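Branched-chain alpha-ketoacid decarboxylase (Lactococcus lactis, PDB 2VBF) probably decarboxylates branched-chain and aromatic alpha-keto acids to aldehydes, using thiamine diphosphate and a magnesium ion as cofactors. Local coordinates at residues D33-L38 with A88-T93; P115-V120 with S174-E179. All blocks are in the same frame, centred on the assembly; numbering follows the deposited sequence.

How the interactions relate
Interactions 1 and 2 are neighbouring helix-on-sheet contacts whose centres lie about 9 Å apart. Their strands, 89-94 and 116-122, run side by side in one parallel sheet, joined by backbone bonds such as Val117 N to Ala89 O (2.9 Å). Thr93 OG1 adds a probable side-chain bond to Glu118 OE2 at 2.8 Å. Helices 27-37 and 165-179 share one face of this sheet, and Leu38 bridges them by touching Leu177. Neither contact reaches the cofactor directly. The same domain supplies pocket residues, however: strand 89-94 leads toward Val97, and Glu72 and Val97 begin the helices that pack on the other face.

Interaction 1: D33-L38 with A88-T93; sequences DRLHEL and AAAFLT
Ala88 and Leu38 make the closer half of this contact, where the chain following the helix at 27-37 comes up against the residue just before strand 89-94. The methyl of Ala88 lies against the backbone of Leu38, its CB 3.4 Å from Leu38 O, and also touches Leu38 CB at 4.1 Å. Bulk is hard to fit here because the CA atoms of Leu38 and Ala88 are 6.3 Å apart, and alanine, with a single methyl, suits so close an approach. Leu38 spends only its CB on Ala88; its branched end serves helix 165-179, packing on Leu173 and Leu177, so one leucine fills the angle between a strand and two helices.

The strand belongs to the parallel alpha/beta sheet of the N-terminal thiamine diphosphate-binding domain, sandwiched between helix layers. Side chains alternate accordingly: Ala88 and Ala90 face helix 27-37, whereas Ala89 and Phe91 pack on helix 72-86 across the sheet.

One helical turn before Leu38, Leu35 meets Ala90 over a wider backbone gap. A longer side chain is therefore needed, and it is stretched out: CG stands anti to the carbonyl carbon (chi1 -62°), and CD1 then continues anti to CA. The methyl of Ala90 points straight at Leu35 CD1, which it meets from the side, CB to CD1 4.1 Å. Between side chains, both pairs, Leu35 CD1 with Ala90 CB and Leu38 CB with Ala88 CB, are apolar.

Charge is kept to another side of the helix. There Arg34 NH1 donates to the syn lone pair of Glu37 OE2 at 2.8 Å, a bent bond (141°) with the oxygen tilted 22° from the guanidinium plane. Arg34 NE also forms a salt bridge with Asp170, tying helix 27-37 to helix 165-179.

Interaction 2: P115-V120 with S174-E179; sequences PVVEIV and SQLLKE
Leu176 drives its forked end against Pro115 and the start of strand 116-122, with CD1 reaching both the Pro115 carbonyl carbon and Val117, and CD2 resting on Pro115 CB. Its CG stands anti to the backbone N (chi1 180°), which throws the fork straight out from the helix toward the sheet. CD1 sits squarely over the flat face of the peptide that follows Pro115, 3.6 Å above Pro115 C, and presses on Val117 CG2 at 3.5 Å, tighter than usual for two carbons. The leucine and valine side chains cross at about a right angle and meet through CD1 and CG2.

The branch point CG of Leu176 and its second methyl CD2 both lie 3.9 Å from Pro115 CB. The proline ring offers a rigid apolar wall and has no N-H to bury, while the beta-branched Val117 suits a strand and also packs on Val183 and Ile185. Cutting Leu176 back to an alanine would probably open a gap beneath the Pro115-Val116 peptide and leave the CG2 methyl of Val117 without the CD1 methyl that presses on it.

Val116, pointing the opposite way, packs on helix 97-111 instead. Helix 165-179 is the connecting helix of a beta-alpha-beta crossover from strand 156-159 to strand 183-188, laid on the parallel sheet in the layered alpha/beta fold characteristic of thiamine diphosphate-binding domains.

Interaction 1: D33-L38 with A88-T93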
ATOM      1  N   ASP A  33      16.828  20.257 -10.673  1.00 15.25           N
ATOM      2  CA  ASP A  33      18.072  20.911 -10.280  1.00 15.47           C
ATOM      3  C   ASP A  33      18.217  20.931  -8.754  1.00 14.62           C
ATOM      4  O   ASP A  33      19.283  20.604  -8.224  1.00 15.00           O
ATOM      5  CB  ASP A  33      18.158  22.331 -10.836  1.00 16.78           C
ATOM      6  CG  ASP A  33      18.703  22.389 -12.267  1.00 18.07           C
ATOM      7  OD1 ASP A  33      19.145  21.361 -12.807  1.00 20.45           O
ATOM      8  OD2 ASP A  33      18.693  23.487 -12.854  1.00 23.46           O
ATOM      9  N   ARG A  34      17.137  21.287  -8.056  1.00 15.19           N
ATOM     10  CA  ARG A  34      17.153  21.328  -6.593  1.00 15.42           C
ATOM     11  C   ARG A  34      17.357  19.939  -5.995  1.00 15.11           C
ATOM     12  O   ARG A  34      18.097  19.791  -5.034  1.00 16.08           O
ATOM     13  CB  ARG A  34      15.874  21.945  -6.034  1.00 16.09           C
ATOM     14  CG  ARG A  34      15.722  23.452  -6.272  1.00 15.01           C
ATOM     15  CD  ARG A  34      16.949  24.244  -5.808  1.00 17.09           C
ATOM     16  NE  ARG A  34      16.630  25.637  -5.491  1.00 17.51           N
ATOM     17  CZ  ARG A  34      17.526  26.550  -5.110  1.00 18.26           C
ATOM     18  NH1 ARG A  34      18.811  26.247  -5.027  1.00 19.27           N
ATOM     19  NH2 ARG A  34      17.143  27.786  -4.829  1.00 19.46           N
ATOM     20  N   LEU A  35      16.705  18.923  -6.566  1.00 15.33           N
ATOM     21  CA  LEU A  35      16.927  17.544  -6.119  1.00 16.01           C
ATOM     22  C   LEU A  35      18.384  17.125  -6.309  1.00 15.68           C
ATOM     23  O   LEU A  35      18.976  16.505  -5.428  1.00 16.56           O
ATOM     24  CB  LEU A  35      15.975  16.566  -6.822  1.00 16.44           C
ATOM     25  CG  LEU A  35      14.481  16.791  -6.576  1.00 15.87           C
ATOM     26  CD1 LEU A  35      13.700  15.718  -7.338  1.00 16.88           C
ATOM     27  CD2 LEU A  35      14.112  16.800  -5.075  1.00 15.60           C
ATOM     28  N   HIS A  36      18.971  17.468  -7.451  1.00 17.31           N
ATOM     29  CA  HIS A  36      20.403  17.240  -7.671  1.00 17.66           C
ATOM     30  C   HIS A  36      21.269  17.896  -6.593  1.00 17.32           C
ATOM     31  O   HIS A  36      22.212  17.286  -6.099  1.00 17.63           O
ATOM     32  CB  HIS A  36      20.832  17.745  -9.044  1.00 18.49           C
ATOM     33  CG  HIS A  36      22.315  17.727  -9.250  1.00 20.43           C
ATOM     34  ND1 HIS A  36      23.017  16.564  -9.488  1.00 22.73           N
ATOM     35  CD2 HIS A  36      23.230  18.726  -9.240  1.00 21.93           C
ATOM     36  CE1 HIS A  36      24.300  16.849  -9.622  1.00 22.97           C
ATOM     37  NE2 HIS A  36      24.458  18.152  -9.467  1.00 21.07           N
ATOM     38  N   GLU A  37      20.948  19.138  -6.231  1.00 17.80           N
ATOM     39  CA  GLU A  37      21.680  19.850  -5.182  1.00 19.33           C
ATOM     40  C   GLU A  37      21.652  19.106  -3.850  1.00 18.36           C
ATOM     41  O   GLU A  37      22.611  19.174  -3.071  1.00 17.42           O
ATOM     42  CB  GLU A  37      21.092  21.232  -4.926  1.00 19.47           C
ATOM     43  CG  GLU A  37      21.273  22.268  -5.989  1.00 23.50           C
ATOM     44  CD  GLU A  37      20.682  23.605  -5.553  1.00 23.19           C
ATOM     45  OE1 GLU A  37      20.617  23.870  -4.330  1.00 29.70           O
ATOM     46  OE2 GLU A  37      20.289  24.389  -6.431  1.00 28.53           O
ATOM     47  N   LEU A  38      20.532  18.429  -3.584  1.00 17.97           N
ATOM     48  CA  LEU A  38      20.376  17.619  -2.372  1.00 17.23           C
ATOM     49  C   LEU A  38      21.156  16.298  -2.407  1.00 16.61           C
ATOM     50  O   LEU A  38      21.172  15.573  -1.409  1.00 17.53           O
ATOM     51  CB  LEU A  38      18.892  17.327  -2.113  1.00 18.23           C
ATOM     52  CG  LEU A  38      17.978  18.522  -1.822  1.00 19.28           C
ATOM     53  CD1 LEU A  38      16.507  18.079  -1.727  1.00 20.16           C
ATOM     54  CD2 LEU A  38      18.412  19.243  -0.547  1.00 20.98           C
ATOM     55  N   ALA A  88      19.328  11.987   1.423  1.00 12.38           N
ATOM     56  CA  ALA A  88      18.182  12.624   0.788  1.00 11.68           C
ATOM     57  C   ALA A  88      17.609  11.627  -0.210  1.00 11.74           C
ATOM     58  O   ALA A  88      18.334  10.778  -0.713  1.00 13.15           O
ATOM     59  CB  ALA A  88      18.580  13.939   0.086  1.00 11.77           C
ATOM     60  N   ALA A  89      16.312  11.727  -0.491  1.00 11.57           N
ATOM     61  CA  ALA A  89      15.692  10.866  -1.504  1.00 11.50           C
ATOM     62  C   ALA A  89      14.455  11.497  -2.116  1.00 11.31           C
ATOM     63  O   ALA A  89      13.884  12.430  -1.566  1.00 10.57           O
ATOM     64  CB  ALA A  89      15.335   9.520  -0.896  1.00 12.42           C
ATOM     65  N   ALA A  90      14.052  10.968  -3.265  1.00  9.92           N
ATOM     66  CA  ALA A  90      12.806  11.359  -3.919  1.00 10.20           C
ATOM     67  C   ALA A  90      12.123  10.192  -4.627  1.00 10.62           C
ATOM     68  O   ALA A  90      12.770   9.289  -5.191  1.00  9.74           O
ATOM     69  CB  ALA A  90      13.052  12.515  -4.911  1.00 10.62           C
ATOM     70  N   PHE A  91      10.795  10.197  -4.566  1.00 10.13           N
ATOM     71  CA  PHE A  91      10.008   9.299  -5.414  1.00 11.13           C
ATOM     72  C   PHE A  91       8.792  10.033  -5.985  1.00 11.38           C
ATOM     73  O   PHE A  91       8.380  11.063  -5.466  1.00 10.95           O
ATOM     74  CB  PHE A  91       9.649   7.987  -4.703  1.00 12.40           C
ATOM     75  CG  PHE A  91       8.598   8.111  -3.626  1.00 11.83           C
ATOM     76  CD1 PHE A  91       7.287   7.714  -3.867  1.00 10.43           C
ATOM     77  CD2 PHE A  91       8.937   8.557  -2.356  1.00 12.41           C
ATOM     78  CE1 PHE A  91       6.320   7.821  -2.878  1.00 11.06           C
ATOM     79  CE2 PHE A  91       7.980   8.651  -1.353  1.00 13.00           C
ATOM     80  CZ  PHE A  91       6.669   8.280  -1.617  1.00 11.45           C
ATOM     81  N   LEU A  92       8.292   9.502  -7.095  1.00 10.57           N
ATOM     82  CA  LEU A  92       7.255  10.114  -7.903  1.00 10.88           C
ATOM     83  C   LEU A  92       6.050   9.190  -7.983  1.00 12.45           C
ATOM     84  O   LEU A  92       6.192   8.008  -8.340  1.00 12.18           O
ATOM     85  CB  LEU A  92       7.797  10.354  -9.319  1.00 11.69           C
ATOM     86  CG  LEU A  92       6.841  10.901 -10.380  1.00 11.48           C
ATOM     87  CD1 LEU A  92       6.311  12.286 -10.024  1.00 11.36           C
ATOM     88  CD2 LEU A  92       7.509  10.889 -11.777  1.00 12.60           C
ATOM     89  N   THR A  93       4.863   9.725  -7.710  1.00 11.09           N
ATOM     90  CA  THR A  93       3.630   8.947  -7.834  1.00 11.80           C
ATOM     91  C   THR A  93       2.612   9.734  -8.630  1.00 12.89           C
ATOM     92  O   THR A  93       2.847  10.893  -8.980  1.00 12.02           O
ATOM     93  CB  THR A  93       3.045   8.606  -6.451  1.00 11.81           C
ATOM     94  OG1 THR A  93       2.729   9.819  -5.753  1.00 10.62           O
ATOM     95  CG2 THR A  93       4.030   7.785  -5.634  1.00 10.64           C
TER

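Interaction 2: P115-V120 with S174-E179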
ATOM      1  N   PRO A 115      14.689  12.120   5.264  1.00 10.02           N
ATOM      2  CA  PRO A 115      14.480  13.210   4.321  1.00 11.92           C
ATOM      3  C   PRO A 115      14.079  12.727   2.936  1.00 12.65           C
ATOM      4  O   PRO A 115      14.894  12.707   2.002  1.00 12.24           O
ATOM      5  CB  PRO A 115      15.825  13.949   4.343  1.00 12.30           C
ATOM      6  CG  PRO A 115      16.800  12.906   4.667  1.00 11.90           C
ATOM      7  CD  PRO A 115      16.112  11.927   5.584  1.00 12.35           C
ATOM      8  N   VAL A 116      12.798  12.372   2.813  1.00 10.19           N
ATOM      9  CA  VAL A 116      12.233  11.887   1.553  1.00 10.95           C
ATOM     10  C   VAL A 116      11.262  12.919   0.979  1.00 10.62           C
ATOM     11  O   VAL A 116      10.351  13.382   1.670  1.00 11.23           O
ATOM     12  CB  VAL A 116      11.487  10.541   1.756  1.00 10.83           C
ATOM     13  CG1 VAL A 116      10.847  10.058   0.458  1.00 10.65           C
ATOM     14  CG2 VAL A 116      12.435   9.484   2.337  1.00 11.48           C
ATOM     15  N   VAL A 117      11.459  13.263  -0.292  1.00 10.84           N
ATOM     16  CA  VAL A 117      10.511  14.079  -1.051  1.00 10.55           C
ATOM     17  C   VAL A 117       9.578  13.177  -1.870  1.00 12.22           C
ATOM     18  O   VAL A 117      10.040  12.399  -2.704  1.00 12.56           O
ATOM     19  CB  VAL A 117      11.252  15.009  -2.051  1.00 11.81           C
ATOM     20  CG1 VAL A 117      10.270  15.957  -2.711  1.00 11.85           C
ATOM     21  CG2 VAL A 117      12.388  15.760  -1.326  1.00 12.58           C
ATOM     22  N   GLU A 118       8.276  13.280  -1.643  1.00 12.76           N
ATOM     23  CA  GLU A 118       7.315  12.684  -2.562  1.00 11.04           C
ATOM     24  C   GLU A 118       6.786  13.743  -3.505  1.00  9.95           C
ATOM     25  O   GLU A 118       6.311  14.772  -3.065  1.00  9.43           O
ATOM     26  CB  GLU A 118       6.164  12.002  -1.846  1.00 11.38           C
ATOM     27  CG  GLU A 118       5.206  11.343  -2.852  1.00 11.14           C
ATOM     28  CD  GLU A 118       4.159  10.461  -2.206  1.00 12.45           C
ATOM     29  OE1 GLU A 118       4.114  10.376  -0.951  1.00 12.74           O
ATOM     30  OE2 GLU A 118       3.383   9.865  -2.983  1.00 10.63           O
ATOM     31  N   ILE A 119       6.885  13.471  -4.803  1.00  9.36           N
ATOM     32  CA  ILE A 119       6.339  14.332  -5.840  1.00 10.61           C
ATOM     33  C   ILE A 119       5.120  13.612  -6.391  1.00 10.34           C
ATOM     34  O   ILE A 119       5.218  12.449  -6.787  1.00 11.34           O
ATOM     35  CB  ILE A 119       7.340  14.560  -6.991  1.00 11.75           C
ATOM     36  CG1 ILE A 119       8.645  15.185  -6.471  1.00 11.86           C
ATOM     37  CG2 ILE A 119       6.698  15.404  -8.107  1.00 11.35           C
ATOM     38  CD1 ILE A 119       9.812  15.086  -7.442  1.00 14.71           C
ATOM     39  N   VAL A 120       3.970  14.281  -6.387  1.00 11.31           N
ATOM     40  CA  VAL A 120       2.725  13.691  -6.851  1.00 11.42           C
ATOM     41  C   VAL A 120       2.262  14.437  -8.102  1.00 11.28           C
ATOM     42  O   VAL A 120       1.984  15.633  -8.042  1.00 12.43           O
ATOM     43  CB  VAL A 120       1.634  13.788  -5.772  1.00 12.52           C
ATOM     44  CG1 VAL A 120       0.365  13.055  -6.237  1.00 13.31           C
ATOM     45  CG2 VAL A 120       2.144  13.244  -4.451  1.00 11.90           C
ATOM     46  N   SER A 174      13.718  23.445   1.654  1.00 16.59           N
ATOM     47  CA  SER A 174      14.408  24.079   2.776  1.00 17.13           C
ATOM     48  C   SER A 174      13.933  23.459   4.092  1.00 16.18           C
ATOM     49  O   SER A 174      14.749  23.210   4.986  1.00 17.02           O
ATOM     50  CB  SER A 174      14.185  25.595   2.768  1.00 18.75           C
ATOM     51  OG  SER A 174      14.892  26.188   1.689  1.00 20.44           O
ATOM     52  N   GLN A 175      12.633  23.174   4.195  1.00 17.20           N
ATOM     53  CA  GLN A 175      12.090  22.460   5.361  1.00 17.15           C
ATOM     54  C   GLN A 175      12.642  21.034   5.445  1.00 16.59           C
ATOM     55  O   GLN A 175      12.941  20.548   6.532  1.00 16.54           O
ATOM     56  CB  GLN A 175      10.564  22.454   5.366  1.00 20.31           C
ATOM     57  CG  GLN A 175       9.937  22.161   6.727  1.00 22.56           C
ATOM     58  CD  GLN A 175      10.151  23.264   7.769  1.00 28.03           C
ATOM     59  OE1 GLN A 175      10.750  24.330   7.491  1.00 35.42           O
ATOM     60  NE2 GLN A 175       9.634  23.036   8.961  1.00 28.32           N
ATOM     61  N   LEU A 176      12.801  20.362   4.303  1.00 14.67           N
ATOM     62  CA  LEU A 176      13.466  19.052   4.302  1.00 15.09           C
ATOM     63  C   LEU A 176      14.870  19.162   4.906  1.00 15.49           C
ATOM     64  O   LEU A 176      15.256  18.369   5.759  1.00 16.05           O
ATOM     65  CB  LEU A 176      13.514  18.460   2.896  1.00 15.72           C
ATOM     66  CG  LEU A 176      14.198  17.092   2.808  1.00 15.89           C
ATOM     67  CD1 LEU A 176      13.371  16.124   1.987  1.00 18.78           C
ATOM     68  CD2 LEU A 176      15.617  17.201   2.273  1.00 20.08           C
ATOM     69  N   LEU A 177      15.614  20.174   4.484  1.00 18.44           N
ATOM     70  CA  LEU A 177      16.979  20.419   5.046  1.00 18.63           C
ATOM     71  C   LEU A 177      16.969  20.731   6.546  1.00 19.09           C
ATOM     72  O   LEU A 177      17.823  20.236   7.288  1.00 17.83           O
ATOM     73  CB  LEU A 177      17.684  21.526   4.259  1.00 19.12           C
ATOM     74  CG  LEU A 177      18.132  21.083   2.866  1.00 19.41           C
ATOM     75  CD1 LEU A 177      18.575  22.277   2.027  1.00 21.28           C
ATOM     76  CD2 LEU A 177      19.240  20.040   2.965  1.00 21.70           C
ATOM     77  N   LYS A 178      15.993  21.516   6.989  1.00 20.19           N
ATOM     78  CA  LYS A 178      15.934  21.968   8.382  1.00 21.17           C
ATOM     79  C   LYS A 178      15.631  20.825   9.350  1.00 19.72           C
ATOM     80  O   LYS A 178      16.274  20.715  10.399  1.00 20.41           O
ATOM     81  CB  LYS A 178      14.877  23.063   8.543  1.00 23.21           C
ATOM     82  CG  LYS A 178      14.800  23.708   9.939  1.00 24.91           C
ATOM     83  CD  LYS A 178      13.346  24.002  10.328  1.00 27.46           C
ATOM     84  CE  LYS A 178      13.224  24.691  11.689  1.00 29.00           C
ATOM     85  NZ  LYS A 178      13.701  26.106  11.656  1.00 32.32           N
ATOM     86  N   GLU A 179      14.644  19.999   9.006  1.00 18.07           N
ATOM     87  CA  GLU A 179      14.108  18.986   9.927  1.00 18.27           C
ATOM     88  C   GLU A 179      14.475  17.548   9.545  1.00 15.74           C
ATOM     89  O   GLU A 179      14.354  16.656  10.375  1.00 15.57           O
ATOM     90  CB  GLU A 179      12.577  19.061   9.971  1.00 19.68           C
ATOM     91  CG  GLU A 179      11.965  20.342  10.508  1.00 23.67           C
ATOM     92  CD  GLU A 179      10.450  20.225  10.673  1.00 25.38           C
ATOM     93  OE1 GLU A 179       9.982  19.324  11.420  1.00 30.43           O
ATOM     94  OE2 GLU A 179       9.721  21.026  10.051  1.00 29.72           O
TER